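Long-range contacts in acyl-CoA thioesterase II (Mycobacterium avium subsp. paratuberculosis, PDB 4R9Z), which probably hydrolyses fatty acyl-CoA thioesters and has a double hot-dog fold: residues W23-Q29 with Q74-V80; L30-A34 with W153-R157; L38-A44 with Y197-V201; T88-V94 with E105-K111. All blocks are in the same frame, centred on the assembly; numbering follows the deposited sequence.

Contact 1 of 4, residues W23-Q29 with Q74-V80; sequences WRFVGQQ and QPVDFEV
V80 is set against two aromatic residues, W23 just before strand 24-27 and F25 within it, one to each methyl branch: CG1 meets W23 CE3 at 3.8 Å and CG2 meets F25 CE1 at 3.7 Å. With CG1 anti to the backbone N (chi1 -176°), CG2 turns toward the F25 edge. The W23 and V80 side chains cross at about a right angle, and W23 O receives V80 N at 2.8 Å in an almost linear bond (173°). F78 and F25 form an antiparallel hydrogen-bonded pair, F78 N lying 2.8 Å from F25 O. V76 CG1 lies over one face of the F78 ring, while its edge meets G27, with CE1 3.9 Å from G27 N. This is antiparallel strand pairing within the N-terminal hot-dog, with helix 39-52 packed on the F25 and F78 face.

The other face carries R24 and E79 side by side, guanidinium and carboxylate stacked with planes 23° apart. R24 NH2 is 3.3 Å from E79 OE2, but the oxygen lies well out of the guanidinium plane; the carboxylate has a second partner, R97, which forms a salt bridge with OE1. The contact thus combines a directional backbone ladder and an apolar side turned to the helix with an essentially electrostatic outer charge pair.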
loop_
_atom_site.group_PDB
_atom_site.type_symbol
_atom_site.label_atom_id
_atom_site.label_comp_id
_atom_site.label_asym_id
_atom_site.label_seq_id
_atom_site.Cartn_x
_atom_site.Cartn_y
_atom_site.Cartn_z
ATOM N N TRP B 23 -1.851 -8.243 23.924
ATOM C CA TRP B 23 -1.739 -8.079 22.483
ATOM C C TRP B 23 -2.810 -8.863 21.731
ATOM O O TRP B 23 -2.615 -9.238 20.574
ATOM C CB TRP B 23 -0.357 -8.519 22.005
ATOM C CG TRP B 23 0.771 -7.789 22.645
ATOM C CD1 TRP B 23 1.522 -8.209 23.695
ATOM C CD2 TRP B 23 1.274 -6.501 22.278
ATOM N NE1 TRP B 23 2.469 -7.267 24.007
ATOM C CE2 TRP B 23 2.336 -6.204 23.153
ATOM C CE3 TRP B 23 0.930 -5.567 21.294
ATOM C CZ2 TRP B 23 3.059 -5.016 23.078
ATOM C CZ3 TRP B 23 1.651 -4.386 21.218
ATOM C CH2 TRP B 23 2.702 -4.122 22.106
ATOM N N ARG B 24 -3.951 -9.093 22.370
ATOM C CA ARG B 24 -4.930 -9.995 21.787
ATOM C C ARG B 24 -6.347 -9.509 22.011
ATOM O O ARG B 24 -6.697 -9.040 23.093
ATOM C CB ARG B 24 -4.751 -11.406 22.346
ATOM C CG ARG B 24 -3.509 -12.102 21.810
ATOM C CD ARG B 24 -3.478 -13.569 22.147
ATOM N NE ARG B 24 -2.158 -14.138 21.894
ATOM C CZ ARG B 24 -1.798 -14.727 20.759
ATOM N NH1 ARG B 24 -2.661 -14.835 19.758
ATOM N NH2 ARG B 24 -0.570 -15.213 20.629
ATOM N N PHE B 25 -7.139 -9.597 20.950
ATOM C CA PHE B 25 -8.504 -9.094 20.924
ATOM C C PHE B 25 -9.394 -10.088 20.193
ATOM O O PHE B 25 -8.921 -10.876 19.373
ATOM C CB PHE B 25 -8.585 -7.728 20.235
ATOM C CG PHE B 25 -7.649 -6.701 20.801
ATOM C CD1 PHE B 25 -6.331 -6.634 20.373
ATOM C CD2 PHE B 25 -8.089 -5.788 21.742
ATOM C CE1 PHE B 25 -5.466 -5.692 20.888
ATOM C CE2 PHE B 25 -7.228 -4.838 22.259
ATOM C CZ PHE B 25 -5.914 -4.790 21.833
ATOM N N VAL B 26 -10.688 -10.031 20.473
ATOM C CA VAL B 26 -11.649 -10.812 19.715
ATOM C C VAL B 26 -12.677 -9.855 19.131
ATOM O O VAL B 26 -13.160 -8.949 19.811
ATOM C CB VAL B 26 -12.344 -11.885 20.591
ATOM C CG1 VAL B 26 -13.221 -12.795 19.744
ATOM C CG2 VAL B 26 -11.309 -12.701 21.354
ATOM N N GLY B 27 -12.977 -10.036 17.851
ATOM C CA GLY B 27 -13.902 -9.162 17.159
ATOM C C GLY B 27 -15.130 -9.910 16.689
ATOM O O GLY B 27 -15.031 -10.944 16.026
ATOM N N GLN B 28 -16.299 -9.397 17.046
ATOM C CA GLN B 28 -17.531 -10.076 16.691
ATOM C C GLN B 28 -17.885 -9.756 15.253
ATOM O O GLN B 28 -17.700 -8.631 14.789
ATOM C CB GLN B 28 -18.675 -9.688 17.633
ATOM C CG GLN B 28 -18.553 -10.285 19.027
ATOM C CD GLN B 28 -18.252 -11.773 19.012
ATOM O OE1 GLN B 28 -18.766 -12.521 18.179
ATOM N NE2 GLN B 28 -17.402 -12.209 19.934
ATOM N N GLN B 29 -18.395 -10.755 14.546
ATOM C CA GLN B 29 -18.729 -10.575 13.149
ATOM C C GLN B 29 -20.232 -10.435 13.027
ATOM O O GLN B 29 -20.981 -10.901 13.886
ATOM C CB GLN B 29 -18.225 -11.750 12.312
ATOM C CG GLN B 29 -16.730 -11.971 12.409
ATOM C CD GLN B 29 -15.942 -10.708 12.126
ATOM O OE1 GLN B 29 -16.135 -10.063 11.097
ATOM N NE2 GLN B 29 -15.049 -10.344 13.042
ATOM N N GLN B 74 -18.761 -17.087 13.087
ATOM C CA GLN B 74 -17.821 -17.236 14.188
ATOM C C GLN B 74 -17.023 -15.946 14.352
ATOM O O GLN B 74 -16.756 -15.250 13.374
ATOM C CB GLN B 74 -16.886 -18.421 13.940
ATOM C CG GLN B 74 -17.605 -19.723 13.614
ATOM C CD GLN B 74 -18.426 -20.258 14.777
ATOM O OE1 GLN B 74 -19.653 -20.342 14.698
ATOM N NE2 GLN B 74 -17.753 -20.634 15.860
ATOM N N PRO B 75 -16.653 -15.611 15.596
ATOM C CA PRO B 75 -15.873 -14.396 15.852
ATOM C C PRO B 75 -14.434 -14.539 15.357
ATOM O O PRO B 75 -14.039 -15.632 14.953
ATOM C CB PRO B 75 -15.921 -14.254 17.377
ATOM C CG PRO B 75 -16.203 -15.622 17.883
ATOM C CD PRO B 75 -17.019 -16.315 16.837
ATOM N N VAL B 76 -13.664 -13.456 15.410
ATOM C CA VAL B 76 -12.299 -13.449 14.889
ATOM C C VAL B 76 -11.264 -13.053 15.948
ATOM O O VAL B 76 -11.440 -12.063 16.660
ATOM C CB VAL B 76 -12.186 -12.480 13.686
ATOM C CG1 VAL B 76 -10.737 -12.323 13.235
ATOM C CG2 VAL B 76 -13.085 -12.942 12.544
ATOM N N ASP B 77 -10.174 -13.814 16.029
ATOM C CA ASP B 77 -9.095 -13.515 16.969
ATOM C C ASP B 77 -8.031 -12.635 16.326
ATOM O O ASP B 77 -7.435 -13.017 15.317
ATOM C CB ASP B 77 -8.430 -14.799 17.477
ATOM C CG ASP B 77 -9.412 -15.765 18.107
ATOM O OD1 ASP B 77 -10.299 -15.319 18.865
ATOM O OD2 ASP B 77 -9.291 -16.981 17.843
ATOM N N PHE B 78 -7.776 -11.476 16.926
ATOM C CA PHE B 78 -6.733 -10.582 16.434
ATOM C C PHE B 78 -5.506 -10.599 17.335
ATOM O O PHE B 78 -5.583 -10.228 18.505
ATOM C CB PHE B 78 -7.250 -9.147 16.325
ATOM C CG PHE B 78 -8.387 -8.977 15.362
ATOM C CD1 PHE B 78 -9.690 -9.243 15.749
ATOM C CD2 PHE B 78 -8.153 -8.536 14.069
ATOM C CE1 PHE B 78 -10.731 -9.080 14.864
ATOM C CE2 PHE B 78 -9.194 -8.372 13.178
ATOM C CZ PHE B 78 -10.484 -8.645 13.576
ATOM N N GLU B 79 -4.374 -11.028 16.787
ATOM C CA GLU B 79 -3.104 -10.922 17.494
ATOM C C GLU B 79 -2.328 -9.705 17.005
ATOM O O GLU B 79 -2.150 -9.520 15.801
ATOM C CB GLU B 79 -2.256 -12.185 17.312
ATOM C CG GLU B 79 -0.894 -12.099 18.004
ATOM C CD GLU B 79 0.046 -13.241 17.643
ATOM O OE1 GLU B 79 -0.214 -13.951 16.645
ATOM O OE2 GLU B 79 1.063 -13.411 18.350
ATOM N N VAL B 80 -1.875 -8.878 17.942
ATOM C CA VAL B 80 -1.066 -7.705 17.622
ATOM C C VAL B 80 0.399 -7.933 17.994
ATOM O O VAL B 80 0.700 -8.555 19.013
ATOM C CB VAL B 80 -1.578 -6.445 18.346
ATOM C CG1 VAL B 80 -0.777 -5.221 17.933
ATOM C CG2 VAL B 80 -3.054 -6.237 18.071
#

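Contact 2 of 4, residues L30-A34 with W153-R157; sequences LPAPA and WASLR
The carbonyl oxygen of W153, whose indole packs on P33 across the contact, accepts L156 N at 3.0 Å and, more weakly, R157 N. These bonds fold 153-157 into a short turn in which 154-156 have helical backbone angles. Between the two segments there is no hydrogen bond, and the evidence for the contact is apolar. P33 CD lies over the indole, 3.5 Å from the centroid of the five-membered ring and 18° off its normal, which meets the definition of a CH-pi contact. The proline and indole side chains run obliquely to one another, and A32 CB comes to W153 CZ3 at 3.7 Å.

In the double hot-dog chain, 153-157 is the first modelled part after an unmodelled gap; the contact joins the loop between strand 24-27 and helix 39-52 to the segment leading into strand 159-163. At its buried end, L30 CD1 rests 3.8 Å from A154 CB, with CD2 close to the same methyl. L30 CG stands between the backbone N and the carbonyl carbon (chi1 38°), which turns both branches to A154. L38, at the N-cap of helix 39-52, touches W153 and S155, and S7 OG hydrogen-bonds to A154 O.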
loop_
_atom_site.group_PDB
_atom_site.type_symbol
_atom_site.label_atom_id
_atom_site.label_comp_id
_atom_site.label_asym_id
_atom_site.label_seq_id
_atom_site.Cartn_x
_atom_site.Cartn_y
_atom_site.Cartn_z
ATOM N N LEU B 30 -20.673 -9.798 11.953
ATOM C CA LEU B 30 -22.094 -9.615 11.739
ATOM C C LEU B 30 -22.566 -10.440 10.554
ATOM O O LEU B 30 -21.824 -10.635 9.591
ATOM C CB LEU B 30 -22.410 -8.125 11.553
ATOM C CG LEU B 30 -21.414 -7.281 10.759
ATOM C CD1 LEU B 30 -21.528 -7.540 9.276
ATOM C CD2 LEU B 30 -21.601 -5.803 11.065
ATOM N N PRO B 31 -23.798 -10.963 10.654
ATOM C CA PRO B 31 -24.456 -11.800 9.647
ATOM C C PRO B 31 -24.433 -11.215 8.242
ATOM O O PRO B 31 -24.720 -10.034 8.034
ATOM C CB PRO B 31 -25.891 -11.898 10.163
ATOM C CG PRO B 31 -25.752 -11.800 11.635
ATOM C CD PRO B 31 -24.599 -10.868 11.889
ATOM N N ALA B 32 -24.105 -12.090 7.322
ATOM C CA ALA B 32 -24.043 -11.731 5.955
ATOM C C ALA B 32 -24.578 -12.893 5.184
ATOM O O ALA B 32 -24.377 -14.045 5.567
ATOM C CB ALA B 32 -22.618 -11.445 5.577
ATOM N N PRO B 33 -25.261 -12.544 4.005
ATOM C CA PRO B 33 -25.557 -13.713 3.170
ATOM C C PRO B 33 -24.226 -14.142 2.647
ATOM O O PRO B 33 -23.644 -13.324 1.969
ATOM C CB PRO B 33 -26.340 -13.141 1.995
ATOM C CG PRO B 33 -26.869 -11.851 2.445
ATOM C CD PRO B 33 -25.803 -11.297 3.277
ATOM N N ALA B 34 -23.787 -15.360 2.904
ATOM C CA ALA B 34 -22.506 -15.843 2.437
ATOM C C ALA B 34 -22.050 -17.034 3.227
ATOM O O ALA B 34 -21.892 -18.087 2.668
ATOM C CB ALA B 34 -21.438 -14.773 2.461
ATOM N N TRP B 153 -27.059 -6.822 3.938
ATOM C CA TRP B 153 -25.674 -6.776 4.395
ATOM C C TRP B 153 -25.453 -5.673 5.423
ATOM O O TRP B 153 -25.446 -4.484 5.088
ATOM C CB TRP B 153 -24.722 -6.572 3.218
ATOM C CG TRP B 153 -24.778 -7.653 2.194
ATOM C CD1 TRP B 153 -25.744 -7.837 1.249
ATOM C CD2 TRP B 153 -23.816 -8.696 1.994
ATOM N NE1 TRP B 153 -25.449 -8.935 0.477
ATOM C CE2 TRP B 153 -24.269 -9.478 0.912
ATOM C CE3 TRP B 153 -22.619 -9.047 2.626
ATOM C CZ2 TRP B 153 -23.570 -10.592 0.453
ATOM C CZ3 TRP B 153 -21.924 -10.150 2.165
ATOM C CH2 TRP B 153 -22.402 -10.910 1.090
ATOM N N ALA B 154 -25.255 -6.082 6.671
ATOM C CA ALA B 154 -25.078 -5.154 7.781
ATOM C C ALA B 154 -23.890 -4.219 7.569
ATOM O O ALA B 154 -23.940 -3.045 7.938
ATOM C CB ALA B 154 -24.913 -5.924 9.077
ATOM N N SER B 155 -22.824 -4.751 6.983
ATOM C CA SER B 155 -21.614 -3.976 6.726
ATOM C C SER B 155 -21.819 -2.876 5.682
ATOM O O SER B 155 -21.029 -1.934 5.600
ATOM C CB SER B 155 -20.492 -4.907 6.281
ATOM O OG SER B 155 -20.845 -6.255 6.528
ATOM N N LEU B 156 -22.845 -3.028 4.852
ATOM C CA LEU B 156 -23.155 -2.031 3.830
ATOM C C LEU B 156 -24.156 -0.948 4.254
ATOM O O LEU B 156 -24.132 0.160 3.718
ATOM C CB LEU B 156 -23.670 -2.730 2.572
ATOM C CG LEU B 156 -22.728 -3.786 1.988
ATOM C CD1 LEU B 156 -23.276 -4.331 0.678
ATOM C CD2 LEU B 156 -21.331 -3.221 1.796
ATOM N N ARG B 157 -25.026 -1.262 5.211
ATOM C CA ARG B 157 -26.150 -0.375 5.536
ATOM C C ARG B 157 -25.900 0.747 6.557
ATOM O O ARG B 157 -26.816 1.518 6.851
ATOM C CB ARG B 157 -27.335 -1.221 6.023
ATOM C CG ARG B 157 -27.934 -2.122 4.948
ATOM C CD ARG B 157 -29.226 -2.795 5.409
ATOM N NE ARG B 157 -28.996 -4.021 6.171
ATOM C CZ ARG B 157 -29.094 -4.114 7.494
ATOM N NH1 ARG B 157 -29.422 -3.048 8.212
ATOM N NH2 ARG B 157 -28.870 -5.275 8.100
#

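Contact 3 of 4, residues L38-A44 with Y197-V201; sequences LGGHISA and YMSAV
Y197 lays one face of its ring over the backbone of G40 and H41: H41 CA sits 3.7 Å from the ring centroid, 20° off the normal, a CH-pi contact, and G40 O lies over the same face nearer the rim. The ring reaches there because CG is anti to the backbone N (chi1 -162°), which sends the side chain across to the other helix. At its end, Y197 OH approaches the edge of the imidazole near its plane and lies 2.7 Å from H41 ND1 in a hydrogen bond whose donor could be either residue. A44 CB adds a methyl contact to Y197 CD2 at 3.6 Å.

G40 has no side chain, which allows its CA to come within 4.3 Å of Y197 CA; about a turn beyond Y197, A200 CB comes within 3.5 Å of G40 CA. L38 CD2 meets V201 CG1 at 3.8 Å, their side chains crossing at about a right angle. Around Y197 stand V11 and L15 of helix 8-15, and W158 packs edge-to-face with its ring. With short-segment axes 7.7 Å apart and running at 152°, this is close, nearly antiparallel packing of the long helices of the two hot-dog repeats, the pairing characteristic of a double hot-dog.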
loop_
_atom_site.group_PDB
_atom_site.type_symbol
_atom_site.label_atom_id
_atom_site.label_comp_id
_atom_site.label_asym_id
_atom_site.label_seq_id
_atom_site.Cartn_x
_atom_site.Cartn_y
_atom_site.Cartn_z
ATOM N N LEU B 38 -16.710 -9.163 5.202
ATOM C CA LEU B 38 -16.199 -8.148 4.293
ATOM C C LEU B 38 -14.832 -7.652 4.729
ATOM O O LEU B 38 -14.602 -7.403 5.911
ATOM C CB LEU B 38 -17.169 -6.975 4.189
ATOM C CG LEU B 38 -18.255 -7.147 3.130
ATOM C CD1 LEU B 38 -19.332 -8.108 3.599
ATOM C CD2 LEU B 38 -18.844 -5.794 2.766
ATOM N N GLY B 39 -13.931 -7.515 3.760
ATOM C CA GLY B 39 -12.592 -7.028 4.023
ATOM C C GLY B 39 -12.569 -5.756 4.849
ATOM O O GLY B 39 -11.904 -5.694 5.883
ATOM N N GLY B 40 -13.330 -4.757 4.414
ATOM C CA GLY B 40 -13.378 -3.472 5.088
ATOM C C GLY B 40 -13.704 -3.595 6.560
ATOM O O GLY B 40 -13.190 -2.844 7.384
ATOM N N HIS B 41 -14.563 -4.554 6.884
ATOM C CA HIS B 41 -14.960 -4.796 8.261
ATOM C C HIS B 41 -13.829 -5.390 9.096
ATOM O O HIS B 41 -13.529 -4.903 10.186
ATOM C CB HIS B 41 -16.173 -5.728 8.301
ATOM C CG HIS B 41 -16.588 -6.115 9.686
ATOM N ND1 HIS B 41 -17.321 -5.285 10.505
ATOM C CD2 HIS B 41 -16.369 -7.248 10.395
ATOM C CE1 HIS B 41 -17.536 -5.890 11.662
ATOM N NE2 HIS B 41 -16.972 -7.083 11.618
ATOM N N ILE B 42 -13.199 -6.438 8.576
ATOM C CA ILE B 42 -12.162 -7.131 9.318
ATOM C C ILE B 42 -10.901 -6.274 9.401
ATOM O O ILE B 42 -10.177 -6.338 10.393
ATOM C CB ILE B 42 -11.847 -8.518 8.704
ATOM C CG1 ILE B 42 -11.053 -9.375 9.692
ATOM C CG2 ILE B 42 -11.116 -8.396 7.381
ATOM C CD1 ILE B 42 -11.078 -10.847 9.371
ATOM N N SER B 43 -10.645 -5.464 8.377
ATOM C CA SER B 43 -9.471 -4.598 8.385
ATOM C C SER B 43 -9.680 -3.409 9.320
ATOM O O SER B 43 -8.726 -2.880 9.887
ATOM C CB SER B 43 -9.136 -4.104 6.975
ATOM O OG SER B 43 -10.058 -3.126 6.534
ATOM N N ALA B 44 -10.928 -2.981 9.464
ATOM C CA ALA B 44 -11.260 -1.908 10.395
ATOM C C ALA B 44 -11.069 -2.366 11.835
ATOM O O ALA B 44 -10.567 -1.618 12.675
ATOM C CB ALA B 44 -12.686 -1.435 10.179
ATOM N N TYR B 197 -12.846 1.443 6.886
ATOM C CA TYR B 197 -13.967 0.515 6.708
ATOM C C TYR B 197 -14.722 0.798 5.408
ATOM O O TYR B 197 -14.903 -0.088 4.576
ATOM C CB TYR B 197 -14.916 0.614 7.909
ATOM C CG TYR B 197 -15.874 -0.544 8.116
ATOM C CD1 TYR B 197 -16.483 -1.186 7.044
ATOM C CD2 TYR B 197 -16.180 -0.987 9.400
ATOM C CE1 TYR B 197 -17.360 -2.236 7.241
ATOM C CE2 TYR B 197 -17.058 -2.037 9.608
ATOM C CZ TYR B 197 -17.647 -2.657 8.525
ATOM O OH TYR B 197 -18.518 -3.703 8.726
ATOM N N MET B 198 -15.175 2.038 5.255
ATOM C CA MET B 198 -15.979 2.433 4.107
ATOM C C MET B 198 -15.135 2.538 2.831
ATOM O O MET B 198 -15.605 2.202 1.744
ATOM C CB MET B 198 -16.699 3.756 4.406
ATOM C CG MET B 198 -16.271 4.949 3.568
ATOM S SD MET B 198 -17.119 5.025 1.983
ATOM C CE MET B 198 -18.728 4.412 2.461
ATOM N N SER B 199 -13.889 2.983 2.970
ATOM C CA SER B 199 -12.979 3.123 1.835
ATOM C C SER B 199 -12.760 1.799 1.115
ATOM O O SER B 199 -12.481 1.772 -0.082
ATOM C CB SER B 199 -11.632 3.682 2.291
ATOM O OG SER B 199 -10.902 2.702 3.009
ATOM N N ALA B 200 -12.856 0.706 1.858
ATOM C CA ALA B 200 -12.647 -0.617 1.299
ATOM C C ALA B 200 -13.891 -1.192 0.622
ATOM O O ALA B 200 -13.811 -1.695 -0.498
ATOM C CB ALA B 200 -12.151 -1.567 2.384
ATOM N N VAL B 201 -15.031 -1.132 1.307
ATOM C CA VAL B 201 -16.242 -1.809 0.835
ATOM C C VAL B 201 -16.897 -1.169 -0.392
ATOM O O VAL B 201 -17.660 -1.826 -1.096
ATOM C CB VAL B 201 -17.312 -1.892 1.949
ATOM C CG1 VAL B 201 -16.784 -2.673 3.138
ATOM C CG2 VAL B 201 -17.755 -0.500 2.374
#

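Contact 4 of 4, residues T88-V94 with E105-K111; sequences TFSARRV and EAMSSFK
S90, R92 and V94 form antiparallel hydrogen-bonded pairs with F110, S108 and A106, two bonds to each pair, for instance F110 N to S90 O at 2.8 Å and V94 N to A106 O at 2.9 Å. The short strand segments run at 160°, and CA-H groups point at carbonyls as well, S109 CA lying 3.3 Å from S90 O. The hairpin is part of the N-terminal hot-dog sheet.

Apolar contacts flank this ladder. On the face where helix 39-52 packs, R92 CG meets F110 CE1 at 3.8 Å, the side chains crossing at about a right angle. On the other face the F89 ring runs alongside the K111 chain, F89 CD1 being 3.9 Å from K111 CB.

Polar ends mostly find partners beyond the hairpin. The R92 chain bends at chi2 (-67°) and leads its guanidinium away from 105-111: NH1 donates to A91 O at 2.8 Å from above the carbonyl plane, the oxygen only slightly off the guanidinium plane, and the group also forms salt bridges to D82 and E85. R93 NE is 4.8 Å from E105 OE2 of its own chain, yet forms a salt bridge to E105 of the second subunit; E105 OE1 hydrogen-bonds to T95 OG1. S109 OG is hydrogen-bonded to R220 and K111 NZ to S248, both of the second subunit. The chemistry implies a hairpin held within the chain by its backbone, with polar groups of the face carrying S109, R93 and K111 committed to the second subunit, where F89 also packs edge-to-face on Y272.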
loop_
_atom_site.group_PDB
_atom_site.type_symbol
_atom_site.label_atom_id
_atom_site.label_comp_id
_atom_site.label_asym_id
_atom_site.label_seq_id
_atom_site.Cartn_x
_atom_site.Cartn_y
_atom_site.Cartn_z
ATOM N N THR B 88 8.816 8.867 18.234
ATOM C CA THR B 88 7.879 9.510 17.325
ATOM C C THR B 88 6.878 8.514 16.754
ATOM O O THR B 88 5.667 8.733 16.804
ATOM C CB THR B 88 8.612 10.196 16.145
ATOM O OG1 THR B 88 9.712 10.974 16.633
ATOM C CG2 THR B 88 7.662 11.092 15.379
ATOM N N PHE B 89 7.396 7.407 16.233
ATOM C CA PHE B 89 6.581 6.447 15.498
ATOM C C PHE B 89 6.299 5.150 16.245
ATOM O O PHE B 89 7.084 4.701 17.082
ATOM C CB PHE B 89 7.257 6.097 14.167
ATOM C CG PHE B 89 7.135 7.163 13.121
ATOM C CD1 PHE B 89 5.980 7.278 12.365
ATOM C CD2 PHE B 89 8.180 8.044 12.888
ATOM C CE1 PHE B 89 5.864 8.259 11.397
ATOM C CE2 PHE B 89 8.072 9.027 11.926
ATOM C CZ PHE B 89 6.911 9.135 11.178
ATOM N N SER B 90 5.178 4.539 15.893
ATOM C CA SER B 90 4.862 3.185 16.308
ATOM C C SER B 90 4.489 2.363 15.078
ATOM O O SER B 90 3.950 2.891 14.105
ATOM C CB SER B 90 3.715 3.177 17.323
ATOM O OG SER B 90 4.091 3.813 18.529
ATOM N N ALA B 91 4.782 1.070 15.125
ATOM C CA ALA B 91 4.399 0.165 14.054
ATOM C C ALA B 91 3.814 -1.106 14.645
ATOM O O ALA B 91 4.283 -1.595 15.673
ATOM C CB ALA B 91 5.588 -0.153 13.174
ATOM N N ARG B 92 2.773 -1.627 14.007
ATOM C CA ARG B 92 2.125 -2.848 14.475
ATOM C C ARG B 92 1.890 -3.844 13.353
ATOM O O ARG B 92 1.694 -3.462 12.202
ATOM C CB ARG B 92 0.793 -2.526 15.159
ATOM C CG ARG B 92 0.925 -1.595 16.348
ATOM C CD ARG B 92 1.671 -2.272 17.482
ATOM N NE ARG B 92 1.709 -1.440 18.678
ATOM C CZ ARG B 92 2.789 -0.780 19.078
ATOM N NH1 ARG B 92 3.906 -0.864 18.375
ATOM N NH2 ARG B 92 2.753 -0.038 20.175
ATOM N N ARG B 93 1.930 -5.125 13.704
ATOM C CA ARG B 93 1.438 -6.193 12.846
ATOM C C ARG B 93 0.155 -6.717 13.470
ATOM O O ARG B 93 0.071 -6.857 14.685
ATOM C CB ARG B 93 2.445 -7.335 12.721
ATOM C CG ARG B 93 1.877 -8.546 11.990
ATOM C CD ARG B 93 2.758 -9.794 12.103
ATOM N NE ARG B 93 4.180 -9.512 12.271
ATOM C CZ ARG B 93 5.011 -10.299 12.950
ATOM N NH1 ARG B 93 4.545 -11.400 13.530
ATOM N NH2 ARG B 93 6.301 -9.986 13.061
ATOM N N VAL B 94 -0.862 -6.971 12.656
ATOM C CA VAL B 94 -2.076 -7.591 13.166
ATOM C C VAL B 94 -2.415 -8.795 12.312
ATOM O O VAL B 94 -2.501 -8.693 11.092
ATOM C CB VAL B 94 -3.269 -6.626 13.187
ATOM C CG1 VAL B 94 -4.521 -7.358 13.633
ATOM C CG2 VAL B 94 -2.987 -5.451 14.109
ATOM N N GLU B 105 -3.671 -10.419 7.236
ATOM C CA GLU B 105 -2.565 -9.831 7.976
ATOM C C GLU B 105 -2.439 -8.371 7.588
ATOM O O GLU B 105 -2.663 -8.015 6.431
ATOM C CB GLU B 105 -1.259 -10.579 7.716
ATOM C CG GLU B 105 -0.121 -10.073 8.575
ATOM C CD GLU B 105 0.854 -11.158 8.955
ATOM O OE1 GLU B 105 0.518 -11.969 9.843
ATOM O OE2 GLU B 105 1.957 -11.190 8.371
ATOM N N ALA B 106 -2.089 -7.527 8.552
ATOM C CA ALA B 106 -1.995 -6.093 8.306
ATOM C C ALA B 106 -0.796 -5.463 8.984
ATOM O O ALA B 106 -0.356 -5.915 10.041
ATOM C CB ALA B 106 -3.249 -5.396 8.761
ATOM N N MET B 107 -0.256 -4.424 8.359
ATOM C CA MET B 107 0.721 -3.584 9.028
ATOM C C MET B 107 0.175 -2.174 9.123
ATOM O O MET B 107 -0.568 -1.735 8.256
ATOM C CB MET B 107 2.061 -3.603 8.302
ATOM C CG MET B 107 2.702 -4.973 8.238
ATOM S SD MET B 107 4.337 -4.903 7.495
ATOM C CE MET B 107 3.919 -4.366 5.847
ATOM N N SER B 108 0.512 -1.481 10.200
ATOM C CA SER B 108 0.019 -0.131 10.412
ATOM C C SER B 108 1.078 0.696 11.101
ATOM O O SER B 108 1.933 0.165 11.804
ATOM C CB SER B 108 -1.264 -0.132 11.242
ATOM O OG SER B 108 -1.094 -0.865 12.440
ATOM N N SER B 109 1.019 2.003 10.892
ATOM C CA SER B 109 2.012 2.895 11.451
ATOM C C SER B 109 1.306 4.069 12.122
ATOM O O SER B 109 0.208 4.463 11.719
ATOM C CB SER B 109 2.982 3.366 10.369
ATOM O OG SER B 109 4.051 4.107 10.930
ATOM N N PHE B 110 1.928 4.587 13.174
ATOM C CA PHE B 110 1.314 5.580 14.052
ATOM C C PHE B 110 2.329 6.657 14.418
ATOM O O PHE B 110 3.531 6.393 14.447
ATOM C CB PHE B 110 0.794 4.926 15.336
ATOM C CG PHE B 110 -0.168 3.801 15.104
ATOM C CD1 PHE B 110 0.296 2.524 14.829
ATOM C CD2 PHE B 110 -1.529 4.007 15.200
ATOM C CE1 PHE B 110 -0.585 1.480 14.620
ATOM C CE2 PHE B 110 -2.412 2.968 14.996
ATOM C CZ PHE B 110 -1.939 1.701 14.705
ATOM N N LYS B 111 1.858 7.864 14.699
ATOM C CA LYS B 111 2.727 8.865 15.299
ATOM C C LYS B 111 1.943 9.828 16.177
ATOM O O LYS B 111 0.711 9.838 16.163
ATOM C CB LYS B 111 3.493 9.640 14.228
ATOM C CG LYS B 111 2.621 10.391 13.254
ATOM C CD LYS B 111 3.469 11.262 12.342
ATOM C CE LYS B 111 4.273 12.270 13.144
ATOM N NZ LYS B 111 4.495 13.525 12.378
#

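Contacts 1 and 4 are successive parts of one antiparallel array: strand 76-85 of contact 1 neighbours strand 89-98 of contact 4, their centres are 17 Å apart, and F78 packs on V94. Contact 1 also passes into contact 3 through helix 39-52, where F78 and Q29 touch I42 and H41. Contacts 2 and 3 meet directly, centres 12 Å apart. Along the chain, contacts 1, 2 and 3 have alternating segments; contact 1 closes before contact 4 opens, and contact 4 is nested within the loops closed by 2 and 3. Contact 4 faces the second subunit, contact 3 pairs helix 39-52 with helix 188-201 of the second hot-dog domain, and contact 2 packs the loop before 39-52 on the segment before strand 159-163.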